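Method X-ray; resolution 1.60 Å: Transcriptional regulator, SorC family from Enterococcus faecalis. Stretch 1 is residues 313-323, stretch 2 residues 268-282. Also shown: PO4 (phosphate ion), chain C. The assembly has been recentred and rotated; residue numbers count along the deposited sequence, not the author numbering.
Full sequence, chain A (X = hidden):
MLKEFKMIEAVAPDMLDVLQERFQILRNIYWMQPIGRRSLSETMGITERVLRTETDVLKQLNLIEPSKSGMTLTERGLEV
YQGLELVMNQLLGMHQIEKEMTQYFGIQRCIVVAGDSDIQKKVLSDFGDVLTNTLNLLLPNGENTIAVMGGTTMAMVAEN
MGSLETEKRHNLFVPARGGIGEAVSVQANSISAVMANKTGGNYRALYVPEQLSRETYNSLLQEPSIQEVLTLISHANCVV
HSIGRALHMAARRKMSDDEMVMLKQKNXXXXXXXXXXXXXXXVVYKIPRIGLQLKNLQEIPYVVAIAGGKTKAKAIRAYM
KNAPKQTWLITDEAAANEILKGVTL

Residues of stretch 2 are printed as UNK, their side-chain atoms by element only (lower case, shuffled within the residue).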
# COMPACT_ATOMS: atom_id res chain seq x y z
N ALA A 313 5.14 2.41 -14.44
CA ALA A 313 6.37 1.64 -14.62
C ALA A 313 7.57 2.28 -13.91
O ALA A 313 8.34 1.61 -13.24
CB ALA A 313 6.67 1.46 -16.10
N LYS A 314 7.73 3.59 -14.07
CA LYS A 314 8.85 4.29 -13.44
C LYS A 314 8.76 4.27 -11.92
O LYS A 314 9.75 4.00 -11.23
CB LYS A 314 8.93 5.73 -13.94
CG LYS A 314 9.36 5.86 -15.39
CD LYS A 314 9.22 7.28 -15.88
CE LYS A 314 10.09 7.57 -17.09
NZ LYS A 314 9.97 6.55 -18.17
N ALA A 315 7.57 4.52 -11.40
CA ALA A 315 7.36 4.53 -9.94
C ALA A 315 7.61 3.14 -9.36
O ALA A 315 8.22 3.00 -8.30
CB ALA A 315 5.97 5.00 -9.61
N ILE A 316 7.09 2.12 -10.04
CA ILE A 316 7.28 0.73 -9.61
C ILE A 316 8.78 0.39 -9.53
O ILE A 316 9.26 -0.13 -8.53
CB ILE A 316 6.54 -0.26 -10.54
CG1 ILE A 316 5.03 -0.10 -10.36
CG2 ILE A 316 6.95 -1.69 -10.24
CD1 ILE A 316 4.21 -0.72 -11.51
N ARG A 317 9.51 0.71 -10.59
CA ARG A 317 10.96 0.47 -10.60
C ARG A 317 11.67 1.16 -9.43
O ARG A 317 12.54 0.57 -8.79
CB ARG A 317 11.57 0.96 -11.92
CG ARG A 317 11.27 0.07 -13.10
CD ARG A 317 11.55 0.78 -14.39
NE ARG A 317 12.90 1.33 -14.43
CZ ARG A 317 13.24 2.47 -15.02
NH1 ARG A 317 12.34 3.22 -15.65
NH2 ARG A 317 14.50 2.88 -14.99
N ALA A 318 11.30 2.40 -9.15
CA ALA A 318 12.00 3.19 -8.14
C ALA A 318 11.74 2.67 -6.73
O ALA A 318 12.65 2.59 -5.91
CB ALA A 318 11.63 4.65 -8.25
N TYR A 319 10.49 2.32 -6.45
CA TYR A 319 10.16 1.80 -5.13
C TYR A 319 10.69 0.37 -4.97
O TYR A 319 11.24 0.02 -3.93
CB TYR A 319 8.64 1.80 -4.83
CG TYR A 319 8.38 1.00 -3.59
CD1 TYR A 319 8.66 1.53 -2.33
CD2 TYR A 319 7.98 -0.33 -3.66
CE1 TYR A 319 8.50 0.77 -1.16
CE2 TYR A 319 7.80 -1.09 -2.51
CZ TYR A 319 8.06 -0.54 -1.27
OH TYR A 319 7.89 -1.32 -0.14
N MSE A 320 10.50 -0.46 -5.99
CA MSE A 320 10.76 -1.89 -5.82
C MSE A 320 12.25 -2.19 -5.60
O MSE A 320 12.59 -3.27 -5.09
CB MSE A 320 10.18 -2.69 -6.99
CG MSE A 320 8.65 -2.71 -7.02
SE MSE A 320 7.83 -3.64 -5.53
CE MSE A 320 8.80 -5.29 -5.73
N LYS A 321 13.12 -1.24 -5.95
CA LYS A 321 14.58 -1.39 -5.79
C LYS A 321 14.98 -1.83 -4.40
O LYS A 321 15.83 -2.73 -4.25
CB LYS A 321 15.30 -0.08 -6.13
CG LYS A 321 15.63 0.05 -7.58
CD LYS A 321 16.45 1.29 -7.86
CE LYS A 321 17.04 1.25 -9.25
NZ LYS A 321 17.71 2.51 -9.64
N ASN A 322 14.36 -1.21 -3.40
CA ASN A 322 14.63 -1.49 -1.99
C ASN A 322 13.47 -2.14 -1.22
O ASN A 322 13.49 -2.18 0.00
CB ASN A 322 15.07 -0.20 -1.28
CG ASN A 322 13.90 0.75 -0.93
OD1 ASN A 322 12.73 0.54 -1.33
ND2 ASN A 322 14.22 1.81 -0.18
N ALA A 323 12.45 -2.65 -1.93
CA ALA A 323 11.34 -3.36 -1.31
C ALA A 323 11.85 -4.65 -0.65
O ALA A 323 12.84 -5.22 -1.11
CB ALA A 323 10.27 -3.70 -2.32
N UNK A 268 11.86 13.31 -7.22
CA UNK A 268 11.05 12.23 -6.66
C UNK A 268 10.24 11.56 -7.76
O UNK A 268 9.62 12.22 -8.59
c UNK A 268 10.13 12.77 -5.57
N UNK A 269 10.25 10.23 -7.75
CA UNK A 269 9.61 9.42 -8.78
C UNK A 269 8.47 8.58 -8.20
O UNK A 269 7.39 8.50 -8.79
c UNK A 269 9.99 7.53 -10.44
c UNK A 269 10.65 8.51 -9.49
c UNK A 269 11.66 9.35 -10.25
N UNK A 270 8.73 7.93 -7.08
CA UNK A 270 7.76 7.04 -6.44
C UNK A 270 7.44 7.47 -5.02
O UNK A 270 8.23 8.13 -4.36
c UNK A 270 8.29 5.61 -6.43
N UNK A 271 6.24 7.10 -4.58
CA UNK A 271 5.83 7.24 -3.19
C UNK A 271 5.34 5.89 -2.67
O UNK A 271 4.74 5.08 -3.40
c UNK A 271 4.71 8.29 -3.07
o UNK A 271 2.70 6.79 -1.86
c UNK A 271 3.27 7.58 -1.08
c UNK A 271 4.25 8.58 -1.64
o UNK A 271 3.07 7.58 0.15
N UNK A 272 5.60 5.64 -1.39
CA UNK A 272 4.93 4.54 -0.70
C UNK A 272 5.06 4.76 0.81
O UNK A 272 6.14 5.10 1.31
c UNK A 272 5.53 3.20 -1.10
o UNK A 272 4.69 2.15 -0.71
N UNK A 273 3.95 4.58 1.53
CA UNK A 273 3.91 4.72 3.00
C UNK A 273 4.33 6.10 3.51
O UNK A 273 4.70 6.25 4.68
c UNK A 273 3.45 1.55 3.65
c UNK A 273 4.78 3.67 3.70
c UNK A 273 5.49 1.64 2.43
c UNK A 273 4.21 -0.36 2.40
c UNK A 273 5.30 0.33 2.01
c UNK A 273 4.56 2.27 3.23
c UNK A 273 3.27 0.23 3.22
N UNK A 274 4.26 7.12 2.66
CA UNK A 274 4.69 8.46 3.04
C UNK A 274 6.18 8.69 2.92
O UNK A 274 6.71 9.66 3.51
N UNK A 275 6.84 7.81 2.18
CA UNK A 275 8.23 8.00 1.76
C UNK A 275 8.27 8.27 0.27
O UNK A 275 7.49 7.68 -0.48
c UNK A 275 10.11 6.75 4.36
o UNK A 275 9.06 5.18 7.52
c UNK A 275 9.10 6.35 3.51
c UNK A 275 9.08 6.76 2.05
c UNK A 275 10.11 6.38 5.70
c UNK A 275 8.08 5.56 4.03
c UNK A 275 9.09 5.58 6.19
c UNK A 275 8.07 5.18 5.36
N UNK A 276 9.18 9.15 -0.15
CA UNK A 276 9.35 9.47 -1.57
C UNK A 276 10.71 9.01 -2.06
O UNK A 276 11.71 9.23 -1.38
c UNK A 276 5.56 11.89 -2.39
c UNK A 276 6.86 11.52 -2.60
c UNK A 276 7.30 11.66 -0.26
c UNK A 276 5.98 12.02 -0.03
c UNK A 276 7.76 11.42 -1.55
c UNK A 276 5.11 12.14 -1.10
c UNK A 276 9.16 10.97 -1.79
N UNK A 277 10.73 8.38 -3.23
CA UNK A 277 11.94 7.73 -3.76
C UNK A 277 12.33 8.31 -5.12
O UNK A 277 11.49 8.51 -5.98
c UNK A 277 11.70 6.23 -3.93
c UNK A 277 11.21 5.55 -2.68
c UNK A 277 12.10 4.87 -1.84
c UNK A 277 9.86 5.57 -2.34
c UNK A 277 10.31 4.28 -0.36
c UNK A 277 11.65 4.24 -0.70
c UNK A 277 9.41 4.94 -1.20
N UNK A 278 13.63 8.55 -5.33
CA UNK A 278 14.10 8.93 -6.65
C UNK A 278 14.36 7.66 -7.48
O UNK A 278 14.15 6.55 -6.98
o UNK A 278 16.65 7.98 -5.95
o UNK A 278 17.48 9.98 -5.61
c UNK A 278 16.56 9.22 -6.01
c UNK A 278 15.32 9.87 -6.59
N UNK A 279 14.79 7.82 -8.73
CA UNK A 279 14.92 6.67 -9.64
C UNK A 279 16.00 5.68 -9.19
O UNK A 279 15.94 4.49 -9.52
o UNK A 279 17.73 8.34 -13.36
c UNK A 279 16.53 7.53 -11.47
c UNK A 279 16.68 7.79 -12.96
c UNK A 279 15.13 7.12 -11.09
o UNK A 279 15.74 7.47 -13.73
N UNK A 280 16.97 6.16 -8.42
CA UNK A 280 17.98 5.28 -7.81
C UNK A 280 17.45 4.48 -6.62
O UNK A 280 18.17 3.67 -6.04
c UNK A 280 20.37 5.56 -9.61
o UNK A 280 21.07 4.60 -9.20
c UNK A 280 19.22 6.08 -7.42
o UNK A 280 19.97 5.65 -10.80
c UNK A 280 19.97 6.64 -8.62
N UNK A 281 16.19 4.71 -6.24
CA UNK A 281 15.59 4.04 -5.09
C UNK A 281 15.91 4.70 -3.76
O UNK A 281 15.56 4.17 -2.71
N UNK A 282 16.57 5.85 -3.81
CA UNK A 282 16.91 6.58 -2.59
C UNK A 282 15.68 7.30 -2.04
O UNK A 282 14.92 7.90 -2.80
n UNK A 282 20.39 11.77 -1.60
c UNK A 282 19.30 9.62 -2.22
c UNK A 282 19.57 10.62 -1.12
c UNK A 282 18.41 8.48 -1.74
c UNK A 282 17.99 7.61 -2.91
P PO4 C . 15.87 0.30 -12.69
O1 PO4 C . 16.54 1.54 -13.22
O2 PO4 C . 15.62 -0.73 -13.75
O3 PO4 C . 16.75 -0.29 -11.62
O4 PO4 C . 14.56 0.67 -12.07
O HOH W 1 20.11 2.31 -8.29

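Position 268 carries one carbon and stays clear of the helix: Ala-268. Position 269 has three carbons, the first bearing the other two, and one of the outer carbons lies against Lys-314 O and Ala-318 CB, so it is a beta-branched valine. Val-269 points toward the helix; its CG1 lies 3.6 Å from Lys-314 O and 4.0 Å from Ala-318 CB.

At 270 a single carbon faces the helix, with CB 3.2 Å from Ala-315 O and 3.9 Å from Ala-318 CB. This is Ala-270, and its CA comes within 4.3 Å of Ala-315 CA, a spacing that small side chains on both sides permit.

Position 271 points away, with three carbons in a row and two oxygens on the third: Glu-271. Its OE2 accepts a hydrogen bond from the backbone N of position 274 at 2.8 Å, tying down the turn. Position 272 has one carbon and one oxygen, with CB 3.8 Å from Tyr-319 CD1. It is Ser-272, whose OG sits over one face of the Tyr-319 ring.

Position 273 is one carbon and a six-carbon ring with no oxygen; it starts sideways, but its end comes nearer, bringing a ring carbon close to Tyr-319 OH. This is Phe-273, and its CE2 is 3.7 Å from Tyr-319 OH. Position 274 has no side-chain atoms. At phi 83° and psi 16° a CB would be jammed against the preceding carbonyl oxygen, so Gly-274 suits this type I' turn. Position 275 adds an oxygen to its six-carbon ring, making Tyr-275, and 276 has the ring without oxygen, Phe-276; neither touches the helix.

The same bare ring at 277 points toward stretch 1 and lies beside Tyr-319 CD1. Phe-277 offers its ring face to the edge of Tyr-319, with CE2 3.7 Å from Tyr-319 CD1 and the planes at 81°.

Position 278 has two carbons, the second with two oxygens, and its backbone O lies 3.4 Å from Ala-318 CB: Asp-278. Its OD1 accepts a hydrogen bond from the N of position 282 at 3.0 Å. Position 279 has three carbons ending in two oxygens and points away, yet its backbone O accepts a hydrogen bond from Lys-321 NZ at 2.7 Å; it is Glu-279. Position 280 repeats that pattern of atoms, its chain end near Lys-321 NZ. Glu-280 OE2 makes a long salt bridge to Lys-321 NZ at 4.0 Å, and one water bonds to both atoms.

Position 281 is bare, its CA making a CA-H...O contact with Ala-318 O at 3.4 Å. In Gly-281 an ideal CB would clash with Lys-321 CB at 3.0 Å. Four carbons in a row ending in nitrogen identify 282 as Lys-282, pointing away from the helix.

The rules are legible. The helix axis passes 7.5 Å from that of strand 270-272, crossing at -60°, and at this approach alanines 315 and 318 meet Ala-270 and Val-269. Tyr-319 packs against the hairpin, its edge toward the face of Phe-277, and Gly-281 leaves room for Ala-318 O and Lys-321 CB. At the exposed margin, Lys-321 adds the one direct hydrogen bond between the stretches. Small residues line the close approach, aromatics pack beside it, and charge finishes the edge.

Stretch 2 268-282: AVAESFGYFFDEEGK
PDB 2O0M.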